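Local coordinates for protein dual function macrocyclase-peptidase POPB (Galerina marginata, PDB 5N4B) that cleaves peptide bonds after proline and joins peptide ends into macrocycles, processing the precursors of the toxic amanitins, at residues S268-Y273 / I318-S323; Q364-N369 / I408-K413; N369-V374 / Y388-V393; H416-L421 / G428-Y433. The protein carries 1 engineered substitution. All blocks are in the same frame, centred on the assembly; numbering follows the deposited sequence.

Contact 1. Residues S268-Y273 / I318-S323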
# COMPACT_ATOMS: atom_id res chain seq x y z
N SER A 268 -20.83 -15.28 0.60
CA SER A 268 -20.93 -16.03 -0.64
C SER A 268 -22.00 -15.47 -1.56
O SER A 268 -23.04 -14.96 -1.12
CB SER A 268 -21.15 -17.51 -0.36
OG SER A 268 -22.45 -17.72 0.16
N GLU A 269 -21.76 -15.61 -2.86
CA GLU A 269 -22.66 -15.10 -3.89
C GLU A 269 -24.05 -15.70 -3.81
O GLU A 269 -25.04 -15.01 -4.10
CB GLU A 269 -22.10 -15.40 -5.28
CG GLU A 269 -20.85 -14.60 -5.63
CD GLU A 269 -21.09 -13.08 -5.63
OE1 GLU A 269 -22.23 -12.64 -5.92
OE2 GLU A 269 -20.12 -12.34 -5.32
N ASP A 270 -24.16 -16.95 -3.41
CA ASP A 270 -25.43 -17.65 -3.35
C ASP A 270 -26.24 -17.32 -2.09
O ASP A 270 -27.32 -17.88 -1.94
CB ASP A 270 -25.25 -19.17 -3.53
CG ASP A 270 -24.44 -19.83 -2.42
OD1 ASP A 270 -24.10 -19.13 -1.43
OD2 ASP A 270 -24.13 -21.04 -2.55
N GLY A 271 -25.73 -16.47 -1.19
CA GLY A 271 -26.43 -16.15 0.04
C GLY A 271 -26.33 -17.18 1.14
O GLY A 271 -26.92 -16.97 2.22
N LYS A 272 -25.58 -18.27 0.94
CA LYS A 272 -25.57 -19.37 1.89
C LYS A 272 -24.59 -19.19 3.05
O LYS A 272 -24.86 -19.69 4.14
CB LYS A 272 -25.26 -20.66 1.15
CG LYS A 272 -25.25 -21.90 2.01
CD LYS A 272 -24.88 -23.08 1.16
CE LYS A 272 -25.09 -24.40 1.85
NZ LYS A 272 -24.34 -25.33 1.00
N TYR A 273 -23.46 -18.53 2.82
CA TYR A 273 -22.38 -18.52 3.79
C TYR A 273 -21.94 -17.10 4.11
O TYR A 273 -21.93 -16.21 3.25
CB TYR A 273 -21.17 -19.30 3.28
CG TYR A 273 -21.37 -20.76 3.14
CD1 TYR A 273 -21.68 -21.54 4.24
CD2 TYR A 273 -21.19 -21.37 1.92
CE1 TYR A 273 -21.80 -22.90 4.13
CE2 TYR A 273 -21.35 -22.75 1.77
CZ TYR A 273 -21.67 -23.50 2.90
OH TYR A 273 -21.79 -24.87 2.75
N ILE A 318 -12.36 -17.77 -2.43
CA ILE A 318 -12.62 -17.40 -3.83
C ILE A 318 -14.12 -17.48 -4.12
O ILE A 318 -14.73 -16.49 -4.53
CB ILE A 318 -11.86 -18.34 -4.79
CG1 ILE A 318 -10.37 -18.26 -4.52
CG2 ILE A 318 -12.22 -17.99 -6.23
CD1 ILE A 318 -9.59 -19.43 -5.03
N THR A 319 -14.72 -18.63 -3.90
CA THR A 319 -16.15 -18.82 -4.14
C THR A 319 -16.58 -20.15 -3.54
O THR A 319 -15.77 -20.85 -2.92
CB THR A 319 -16.48 -18.72 -5.62
OG1 THR A 319 -17.92 -18.52 -5.71
CG2 THR A 319 -16.09 -19.93 -6.44
N ASN A 320 -17.82 -20.54 -3.80
CA ASN A 320 -18.29 -21.86 -3.41
C ASN A 320 -19.28 -22.31 -4.46
O ASN A 320 -19.96 -21.50 -5.10
CB ASN A 320 -18.99 -21.88 -2.05
CG ASN A 320 -20.27 -21.13 -2.07
OD1 ASN A 320 -20.26 -19.93 -2.23
ND2 ASN A 320 -21.39 -21.83 -1.90
N HIS A 321 -19.38 -23.62 -4.63
CA HIS A 321 -20.46 -24.25 -5.39
C HIS A 321 -21.11 -25.22 -4.42
O HIS A 321 -20.52 -26.24 -4.06
CB HIS A 321 -19.95 -24.90 -6.69
CG HIS A 321 -19.35 -23.92 -7.66
ND1 HIS A 321 -20.04 -22.84 -8.14
CD2 HIS A 321 -18.13 -23.88 -8.23
CE1 HIS A 321 -19.26 -22.14 -8.95
NE2 HIS A 321 -18.09 -22.75 -9.03
N GLY A 322 -22.30 -24.89 -3.96
CA GLY A 322 -22.87 -25.67 -2.87
C GLY A 322 -21.95 -25.65 -1.68
O GLY A 322 -21.41 -24.61 -1.31
N SER A 323 -21.74 -26.82 -1.07
CA SER A 323 -20.91 -26.91 0.12
C SER A 323 -19.41 -27.05 -0.20
O SER A 323 -18.62 -27.21 0.74
CB SER A 323 -21.37 -28.08 1.00
OG SER A 323 -21.44 -29.24 0.23
O HOH W 1 -19.15 -16.60 -3.71
O HOH W 2 -21.98 -18.68 -3.86
O HOH W 3 -23.74 -22.49 -4.83
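Two neighbouring blades of the beta-propeller meet here. The turn 268-273 joins strands 262-267 and 273-279 of one blade. The segment 318-323 ends the first strand of the next blade, 315-321. The turn is a type I beta turn from S268 to G271, and D270 adds an Asx turn.

The direct polar link is one hydrogen bond. N320 ND2 donates a hydrogen bond to D270 OD2 at 2.9 Å, from above the carboxylate plane. N320 ND2 is gripped twice. It also donates to G322 O at 2.8 Å, in the amide plane and on a lone pair of that oxygen, which fixes the turn of the amide. The carboxylate is fixed within the turn: D270 OD1 accepts from S268 OG and from K272 N.

Three waters extend the join. One links E269 N to T319 OG1, one links D270 N to N320 OD1, and one links D270 OD2 to G322 N.

Packing falls to Y273 and K272. The extended K272 chain lays CG over one face of the Y273 ring, and NZ donates to Y273 OH. The ring turns its edge to the other blade, where Y273 CE2 lies 3.6 Å from G322 O and Y273 OH lies 3.4 Å from S323 CA.

Contact 2. Residues Q364-N369 / I408-K413; sequences QVNCAN and IANRQK
Q364 reaches across with its chain extended, CG anti to the backbone N (chi1 -171°). Its amide grips both polar backbone atoms of I408. Q364 OE1 accepts from I408 N at 3.0 Å, with the donor above the carbonyl plane. Q364 NE2 donates to I408 O at 3.2 Å, in plane and on a lone pair. The amide pairs with I408 much as the backbone of a neighbouring strand would.

I408 has CG1 beside its backbone N. This sets CG1 against Q364 OE1, the two side chains crossing obliquely, and brings CG2 tip to tip with N366 ND2.

Strand 361-368 of one propeller blade meets strand 405-409 and the loop after it in the next. Side-chain amides bridge the seam between the two sheets.

N366 and N410 slide past each other in opposite directions, their amide planes 28° apart. N366 ND2 donates to N410 OD1 at 2.9 Å. N410 has CG in the crowded position (chi1 79°), and N410 ND2 donates to C367 O, also at 2.9 Å.

Q412 is extended, with CG anti to the backbone N. C367 SG lies 3.6 Å from Q412 CD. The amide ends are held elsewhere: OE1 by T319 OG1, NE2 by E370 OE1.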
# COMPACT_ATOMS: atom_id res chain seq x y z
N GLN A 364 -3.61 -13.96 -7.28
CA GLN A 364 -5.03 -13.63 -7.25
C GLN A 364 -5.80 -14.69 -8.03
O GLN A 364 -5.33 -15.13 -9.10
CB GLN A 364 -5.25 -12.26 -7.88
CG GLN A 364 -6.67 -11.72 -7.70
CD GLN A 364 -6.99 -10.41 -8.41
OE1 GLN A 364 -6.20 -9.85 -9.16
NE2 GLN A 364 -8.21 -9.97 -8.24
N VAL A 365 -7.00 -15.05 -7.57
CA VAL A 365 -7.91 -15.93 -8.31
C VAL A 365 -9.31 -15.40 -8.11
O VAL A 365 -9.74 -15.26 -6.95
CB VAL A 365 -7.85 -17.41 -7.87
CG1 VAL A 365 -8.80 -18.24 -8.72
CG2 VAL A 365 -6.48 -18.01 -8.00
N ASN A 366 -10.02 -15.17 -9.21
CA ASN A 366 -11.43 -14.76 -9.20
C ASN A 366 -12.27 -15.76 -9.98
O ASN A 366 -11.85 -16.26 -11.02
CB ASN A 366 -11.63 -13.39 -9.82
CG ASN A 366 -11.04 -12.26 -9.01
OD1 ASN A 366 -10.15 -12.42 -8.15
ND2 ASN A 366 -11.52 -11.07 -9.30
N CYS A 367 -13.46 -16.07 -9.50
CA CYS A 367 -14.40 -16.83 -10.29
C CYS A 367 -15.14 -15.88 -11.21
O CYS A 367 -15.57 -14.80 -10.78
CB CYS A 367 -15.38 -17.51 -9.34
SG CYS A 367 -16.64 -18.54 -10.13
N ALA A 368 -15.30 -16.28 -12.46
CA ALA A 368 -15.89 -15.46 -13.50
C ALA A 368 -16.90 -16.27 -14.29
O ALA A 368 -16.72 -17.48 -14.53
CB ALA A 368 -14.84 -14.92 -14.46
N ASN A 369 -17.96 -15.60 -14.72
CA ASN A 369 -18.98 -16.25 -15.55
C ASN A 369 -19.45 -17.54 -14.90
O ASN A 369 -19.56 -18.58 -15.55
CB ASN A 369 -18.49 -16.49 -16.98
CG ASN A 369 -19.60 -16.92 -17.93
OD1 ASN A 369 -20.76 -16.54 -17.76
ND2 ASN A 369 -19.24 -17.71 -18.96
N ILE A 408 -7.38 -8.39 -11.50
CA ILE A 408 -8.66 -8.80 -12.09
C ILE A 408 -9.74 -8.00 -11.41
O ILE A 408 -9.72 -7.86 -10.19
CB ILE A 408 -8.92 -10.29 -11.88
CG1 ILE A 408 -7.75 -11.16 -12.30
CG2 ILE A 408 -10.20 -10.71 -12.64
CD1 ILE A 408 -7.79 -12.53 -11.68
N ALA A 409 -10.73 -7.58 -12.18
CA ALA A 409 -11.95 -6.94 -11.68
C ALA A 409 -13.16 -7.59 -12.34
O ALA A 409 -13.25 -7.63 -13.58
CB ALA A 409 -11.94 -5.45 -12.02
N ASN A 410 -14.09 -8.06 -11.53
CA ASN A 410 -15.26 -8.71 -12.07
C ASN A 410 -16.30 -8.94 -10.98
O ASN A 410 -16.06 -8.78 -9.78
CB ASN A 410 -14.92 -10.02 -12.77
CG ASN A 410 -14.71 -11.16 -11.83
OD1 ASN A 410 -13.98 -11.06 -10.86
ND2 ASN A 410 -15.39 -12.25 -12.09
N ARG A 411 -17.46 -9.40 -11.46
CA ARG A 411 -18.53 -9.93 -10.63
C ARG A 411 -18.83 -11.32 -11.18
O ARG A 411 -19.14 -11.47 -12.36
CB ARG A 411 -19.77 -9.02 -10.67
CG ARG A 411 -19.46 -7.60 -10.18
CD ARG A 411 -20.72 -6.71 -10.21
NE ARG A 411 -21.67 -7.16 -9.21
CZ ARG A 411 -22.96 -6.91 -9.25
NH1 ARG A 411 -23.49 -6.21 -10.22
NH2 ARG A 411 -23.74 -7.42 -8.31
N GLN A 412 -18.77 -12.30 -10.29
CA GLN A 412 -18.88 -13.72 -10.67
C GLN A 412 -20.06 -14.03 -11.58
O GLN A 412 -19.94 -14.83 -12.51
CB GLN A 412 -18.96 -14.58 -9.41
CG GLN A 412 -19.18 -16.05 -9.72
CD GLN A 412 -19.30 -16.84 -8.45
OE1 GLN A 412 -18.44 -16.75 -7.57
NE2 GLN A 412 -20.36 -17.63 -8.35
N LYS A 413 -21.23 -13.47 -11.31
CA LYS A 413 -22.40 -13.84 -12.07
C LYS A 413 -22.41 -13.31 -13.51
O LYS A 413 -23.23 -13.76 -14.32
CB LYS A 413 -23.67 -13.42 -11.34
CG LYS A 413 -23.94 -11.91 -11.36
CD LYS A 413 -25.12 -11.57 -10.47
CE LYS A 413 -25.35 -10.08 -10.40
NZ LYS A 413 -26.51 -9.83 -9.46
O HOH W 4 -11.23 -8.82 -7.38
O HOH W 5 -17.40 -12.56 -14.26
O HOH W 6 -22.79 -15.85 -16.19

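Contact 3. Residues N369-V374 / Y388-V393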
# COMPACT_ATOMS: atom_id res chain seq x y z
N ASN A 369 -17.96 -15.60 -14.72
CA ASN A 369 -18.98 -16.25 -15.55
C ASN A 369 -19.45 -17.54 -14.90
O ASN A 369 -19.56 -18.58 -15.55
CB ASN A 369 -18.49 -16.49 -16.98
CG ASN A 369 -19.60 -16.92 -17.93
OD1 ASN A 369 -20.76 -16.54 -17.76
ND2 ASN A 369 -19.24 -17.71 -18.96
N GLU A 370 -19.69 -17.44 -13.60
CA GLU A 370 -20.24 -18.48 -12.74
C GLU A 370 -19.33 -19.68 -12.47
O GLU A 370 -19.36 -20.20 -11.35
CB GLU A 370 -21.59 -19.00 -13.22
CG GLU A 370 -22.72 -17.94 -13.17
CD GLU A 370 -23.22 -17.54 -11.75
OE1 GLU A 370 -22.54 -17.75 -10.72
OE2 GLU A 370 -24.33 -16.95 -11.67
N GLU A 371 -18.57 -20.14 -13.46
CA GLU A 371 -17.89 -21.44 -13.33
C GLU A 371 -16.42 -21.42 -13.70
O GLU A 371 -15.74 -22.44 -13.51
CB GLU A 371 -18.61 -22.49 -14.18
CG GLU A 371 -18.59 -22.29 -15.63
CD GLU A 371 -19.19 -23.50 -16.38
OE1 GLU A 371 -20.38 -23.81 -16.12
OE2 GLU A 371 -18.45 -24.14 -17.17
N TYR A 372 -15.92 -20.34 -14.27
CA TYR A 372 -14.53 -20.24 -14.70
C TYR A 372 -13.71 -19.56 -13.61
O TYR A 372 -14.23 -18.91 -12.70
CB TYR A 372 -14.39 -19.44 -16.00
CG TYR A 372 -15.00 -20.05 -17.22
CD1 TYR A 372 -16.35 -19.99 -17.45
CD2 TYR A 372 -14.19 -20.69 -18.14
CE1 TYR A 372 -16.90 -20.58 -18.61
CE2 TYR A 372 -14.71 -21.26 -19.30
CZ TYR A 372 -16.08 -21.20 -19.52
OH TYR A 372 -16.64 -21.76 -20.66
N PHE A 373 -12.41 -19.69 -13.72
CA PHE A 373 -11.50 -19.03 -12.79
C PHE A 373 -10.46 -18.27 -13.59
O PHE A 373 -9.92 -18.78 -14.56
CB PHE A 373 -10.84 -20.01 -11.83
CG PHE A 373 -11.81 -20.73 -10.97
CD1 PHE A 373 -12.19 -20.18 -9.76
CD2 PHE A 373 -12.38 -21.91 -11.38
CE1 PHE A 373 -13.10 -20.81 -8.95
CE2 PHE A 373 -13.29 -22.55 -10.54
CZ PHE A 373 -13.65 -22.02 -9.36
N VAL A 374 -10.16 -17.05 -13.16
CA VAL A 374 -9.09 -16.23 -13.73
C VAL A 374 -8.01 -16.15 -12.66
O VAL A 374 -8.31 -15.86 -11.50
CB VAL A 374 -9.59 -14.84 -14.15
CG1 VAL A 374 -8.52 -14.06 -14.89
CG2 VAL A 374 -10.87 -14.94 -15.01
N TYR A 388 -8.97 -20.54 -16.46
CA TYR A 388 -9.19 -21.94 -16.10
C TYR A 388 -10.66 -22.31 -16.19
O TYR A 388 -11.55 -21.50 -15.90
CB TYR A 388 -8.78 -22.19 -14.65
CG TYR A 388 -7.30 -22.26 -14.41
CD1 TYR A 388 -6.52 -21.10 -14.34
CD2 TYR A 388 -6.67 -23.47 -14.26
CE1 TYR A 388 -5.16 -21.18 -14.17
CE2 TYR A 388 -5.27 -23.54 -14.06
CZ TYR A 388 -4.56 -22.38 -14.00
OH TYR A 388 -3.19 -22.48 -13.81
N SER A 389 -10.92 -23.55 -16.58
CA SER A 389 -12.26 -24.07 -16.59
C SER A 389 -12.71 -24.54 -15.22
O SER A 389 -11.94 -24.62 -14.27
CB SER A 389 -12.32 -25.27 -17.55
OG SER A 389 -11.67 -26.42 -16.96
N LYS A 390 -13.99 -24.92 -15.15
CA LYS A 390 -14.55 -25.46 -13.93
C LYS A 390 -13.86 -26.75 -13.51
O LYS A 390 -13.89 -27.09 -12.33
CB LYS A 390 -16.06 -25.72 -14.15
CG LYS A 390 -16.40 -26.82 -15.15
CD LYS A 390 -17.92 -27.08 -15.25
CE LYS A 390 -18.20 -28.29 -16.11
NZ LYS A 390 -19.66 -28.38 -16.35
N ALA A 391 -13.26 -27.48 -14.46
CA ALA A 391 -12.54 -28.70 -14.17
C ALA A 391 -11.08 -28.44 -13.82
O ALA A 391 -10.30 -29.39 -13.72
CB ALA A 391 -12.64 -29.68 -15.33
N GLY A 392 -10.71 -27.20 -13.62
CA GLY A 392 -9.35 -26.87 -13.27
C GLY A 392 -8.37 -26.99 -14.40
O GLY A 392 -7.17 -27.12 -14.13
N VAL A 393 -8.81 -26.90 -15.64
CA VAL A 393 -7.91 -26.99 -16.77
C VAL A 393 -7.47 -25.60 -17.15
O VAL A 393 -8.32 -24.72 -17.36
CB VAL A 393 -8.57 -27.71 -17.97
CG1 VAL A 393 -7.61 -27.74 -19.14
CG2 VAL A 393 -9.01 -29.11 -17.61
O HOH W 7 -15.77 -23.98 -17.29
O HOH W 8 -21.41 -25.98 -16.28
O HOH W 9 -19.84 -26.19 -18.42
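Two backbone hydrogen bonds between F373 and Y388 hold these segments together. F373 N donates to Y388 O at 3.0 Å, with the bond nearly straight at 172°. Y388 N returns a bond to F373 O at 2.8 Å, meeting it nearly along the C=O axis. This is an antiparallel hydrogen-bonded pair. It lies where strands 372-379 and 382-388, the two middle strands of a four-stranded propeller blade, come to their shared end.

S389 to G392 forms a type I beta turn that leads into the blade's outermost strand, 394-398.

E371 and K390 lie side by side and point the same way. Each has CG in the crowded position, and each runs extended from there. Their charges do not form a salt bridge, since E371 OE2 and K390 NZ are 4.5 Å apart. Waters fill the link instead. Two of them each accept a hydrogen bond from K390 NZ and donate one to the carboxylate of E371, one at OE1 and one at OE2. A third joins E371 OE2 to K390 N and sits over one face of the Y372 ring. The aliphatic part of K390 packs on its partner, with K390 CD 3.6 Å from E371 OE2.

F373 and Y388 project from the same face of the sheet, their CB atoms 4.1 Å apart. The F373 ring turns its edge to S389 O. Its neighbours in the blade interface include Y326 and F353.

The strand ends are thus fixed by backbone bonds, while the charged pair, near the surface, is coupled through water rather than by direct contact.

Contact 4. Residues H416-L421 / G428-Y433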
# COMPACT_ATOMS: atom_id res chain seq x y z
N HIS A 416 -18.51 -11.25 -18.27
CA HIS A 416 -17.27 -10.57 -18.64
C HIS A 416 -16.41 -10.45 -17.39
O HIS A 416 -16.86 -10.58 -16.27
CB HIS A 416 -17.51 -9.17 -19.24
CG HIS A 416 -18.05 -8.20 -18.25
ND1 HIS A 416 -19.40 -8.06 -18.00
CD2 HIS A 416 -17.41 -7.39 -17.38
CE1 HIS A 416 -19.56 -7.19 -17.03
NE2 HIS A 416 -18.37 -6.77 -16.63
N PHE A 417 -15.14 -10.15 -17.62
CA PHE A 417 -14.26 -9.65 -16.59
C PHE A 417 -13.30 -8.64 -17.22
O PHE A 417 -13.14 -8.59 -18.44
CB PHE A 417 -13.50 -10.75 -15.85
CG PHE A 417 -12.60 -11.62 -16.70
CD1 PHE A 417 -11.29 -11.27 -16.90
CD2 PHE A 417 -13.08 -12.82 -17.25
CE1 PHE A 417 -10.46 -12.12 -17.68
CE2 PHE A 417 -12.26 -13.63 -18.00
CZ PHE A 417 -10.96 -13.27 -18.22
N PHE A 418 -12.64 -7.87 -16.35
CA PHE A 418 -11.61 -6.94 -16.77
C PHE A 418 -10.28 -7.28 -16.12
O PHE A 418 -10.18 -7.92 -15.06
CB PHE A 418 -11.94 -5.49 -16.36
CG PHE A 418 -13.17 -4.98 -16.98
CD1 PHE A 418 -13.18 -4.58 -18.31
CD2 PHE A 418 -14.35 -4.92 -16.26
CE1 PHE A 418 -14.34 -4.15 -18.90
CE2 PHE A 418 -15.53 -4.46 -16.88
CZ PHE A 418 -15.50 -4.12 -18.17
N LEU A 419 -9.22 -6.84 -16.81
CA LEU A 419 -7.86 -6.82 -16.28
C LEU A 419 -7.36 -5.39 -16.29
O LEU A 419 -7.52 -4.67 -17.30
CB LEU A 419 -6.90 -7.68 -17.09
CG LEU A 419 -7.30 -9.11 -17.33
CD1 LEU A 419 -6.31 -9.75 -18.34
CD2 LEU A 419 -7.36 -9.87 -16.07
N THR A 420 -6.74 -4.97 -15.19
CA THR A 420 -6.03 -3.70 -15.15
C THR A 420 -4.54 -3.99 -15.17
O THR A 420 -4.04 -4.79 -14.36
CB THR A 420 -6.44 -2.83 -13.99
OG1 THR A 420 -6.22 -3.49 -12.77
CG2 THR A 420 -7.93 -2.55 -14.05
N LEU A 421 -3.84 -3.40 -16.13
CA LEU A 421 -2.46 -3.73 -16.50
C LEU A 421 -1.64 -2.45 -16.42
O LEU A 421 -2.01 -1.43 -17.02
CB LEU A 421 -2.40 -4.29 -17.94
CG LEU A 421 -3.35 -5.47 -18.18
CD1 LEU A 421 -3.31 -5.79 -19.65
CD2 LEU A 421 -3.00 -6.67 -17.33
N GLY A 428 -1.47 2.38 -18.02
CA GLY A 428 -2.69 1.82 -17.49
C GLY A 428 -3.60 1.38 -18.60
O GLY A 428 -4.26 2.20 -19.25
N THR A 429 -3.65 0.09 -18.83
CA THR A 429 -4.48 -0.51 -19.85
C THR A 429 -5.58 -1.29 -19.16
O THR A 429 -5.35 -2.02 -18.18
CB THR A 429 -3.65 -1.42 -20.71
OG1 THR A 429 -2.69 -0.59 -21.41
CG2 THR A 429 -4.50 -2.19 -21.73
N ILE A 430 -6.81 -1.16 -19.67
CA ILE A 430 -7.94 -1.93 -19.17
C ILE A 430 -8.35 -2.86 -20.29
O ILE A 430 -8.75 -2.40 -21.37
CB ILE A 430 -9.12 -1.03 -18.74
CG1 ILE A 430 -8.68 -0.02 -17.65
CG2 ILE A 430 -10.28 -1.89 -18.29
CD1 ILE A 430 -9.48 1.18 -17.53
N ALA A 431 -8.22 -4.17 -20.06
CA ALA A 431 -8.61 -5.20 -21.01
C ALA A 431 -9.91 -5.84 -20.56
O ALA A 431 -10.23 -5.86 -19.37
CB ALA A 431 -7.54 -6.27 -21.13
N ARG A 432 -10.67 -6.33 -21.55
CA ARG A 432 -11.97 -6.94 -21.32
C ARG A 432 -11.98 -8.33 -21.94
O ARG A 432 -11.55 -8.50 -23.08
CB ARG A 432 -13.09 -6.11 -21.94
CG ARG A 432 -14.50 -6.66 -21.72
CD ARG A 432 -15.61 -5.64 -22.12
NE ARG A 432 -15.51 -5.38 -23.54
CZ ARG A 432 -16.33 -5.87 -24.47
NH1 ARG A 432 -17.40 -6.60 -24.16
NH2 ARG A 432 -16.08 -5.57 -25.74
N TYR A 433 -12.57 -9.26 -21.21
CA TYR A 433 -12.83 -10.61 -21.71
C TYR A 433 -14.34 -10.80 -21.68
O TYR A 433 -14.96 -10.71 -20.61
CB TYR A 433 -12.13 -11.66 -20.87
CG TYR A 433 -12.20 -13.06 -21.47
CD1 TYR A 433 -13.31 -13.86 -21.29
CD2 TYR A 433 -11.16 -13.55 -22.25
CE1 TYR A 433 -13.42 -15.11 -21.84
CE2 TYR A 433 -11.26 -14.84 -22.82
CZ TYR A 433 -12.37 -15.59 -22.60
OH TYR A 433 -12.45 -16.84 -23.16
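The F417 ring carries Y433 CB over one face, 3.5 Å from the ring centroid and 20° off the normal. This is a CH-pi contact. The approach is tight, with F417 CZ only 3.3 Å from Y433 CB. The two rings lie side by side and nearly parallel, their planes 11° apart. They are slid so far that they barely overlap. F417 holds its ring there with CG in the crowded position (chi1 60°), while Y433 has CG anti to the backbone N. The Y433 ring also meets F435 edge-to-face, and its OH bonds to R442.

The F418 ring has A431 O at its edge, 3.4 Å from F418 CD1. R432 runs alongside F418, pointing the same way, and its CB, CG and CD pass close to F418 CE1. I430 CG2 touches F418 CD1 as well.

The two segments form a beta hairpin, strands 416-423 and 426-434, the middle pair of a propeller blade. Six backbone hydrogen bonds zip it up through F417-Y433, L419-A431 and L421-T429. F418-R432 and T420-I430 are the non-hydrogen-bonded pairs between them. F417, L419, L421, T429, A431 and Y433 lie on one face of the sheet; F418, T420, I430 and R432 lie on the other.

The six bonds satisfy the facing backbone groups, and the flanking strands 405-409 and 443-448 bond to outward ones. T420 OG1 hydrogen-bonds a polar side chain of the bound peptide, while I430 packs on an apolar one. The face with T420 and I430 thus touches the bound peptide, consistent with a part in holding the substrate.

From the N terminus, contact 1 comes first and closes a loop of 44 residues, tying the blade of strand 262-267 to the blade that begins with strand 315-321. It is complete before contact 2 opens. Contact 2 spans 38 residues and joins the next blade to the one after it. Contact 3 is nested inside that loop and shares N369 with it, binding the middle strands of the blade that contact 2 starts from. Contact 4 follows in series, a hairpin in the blade on which contact 2 ends. Packing of T319 on C367 connects contacts 1 and 2, while A409 and F418 connect contacts 2 and 4. Four successive propeller blades are linked in this way.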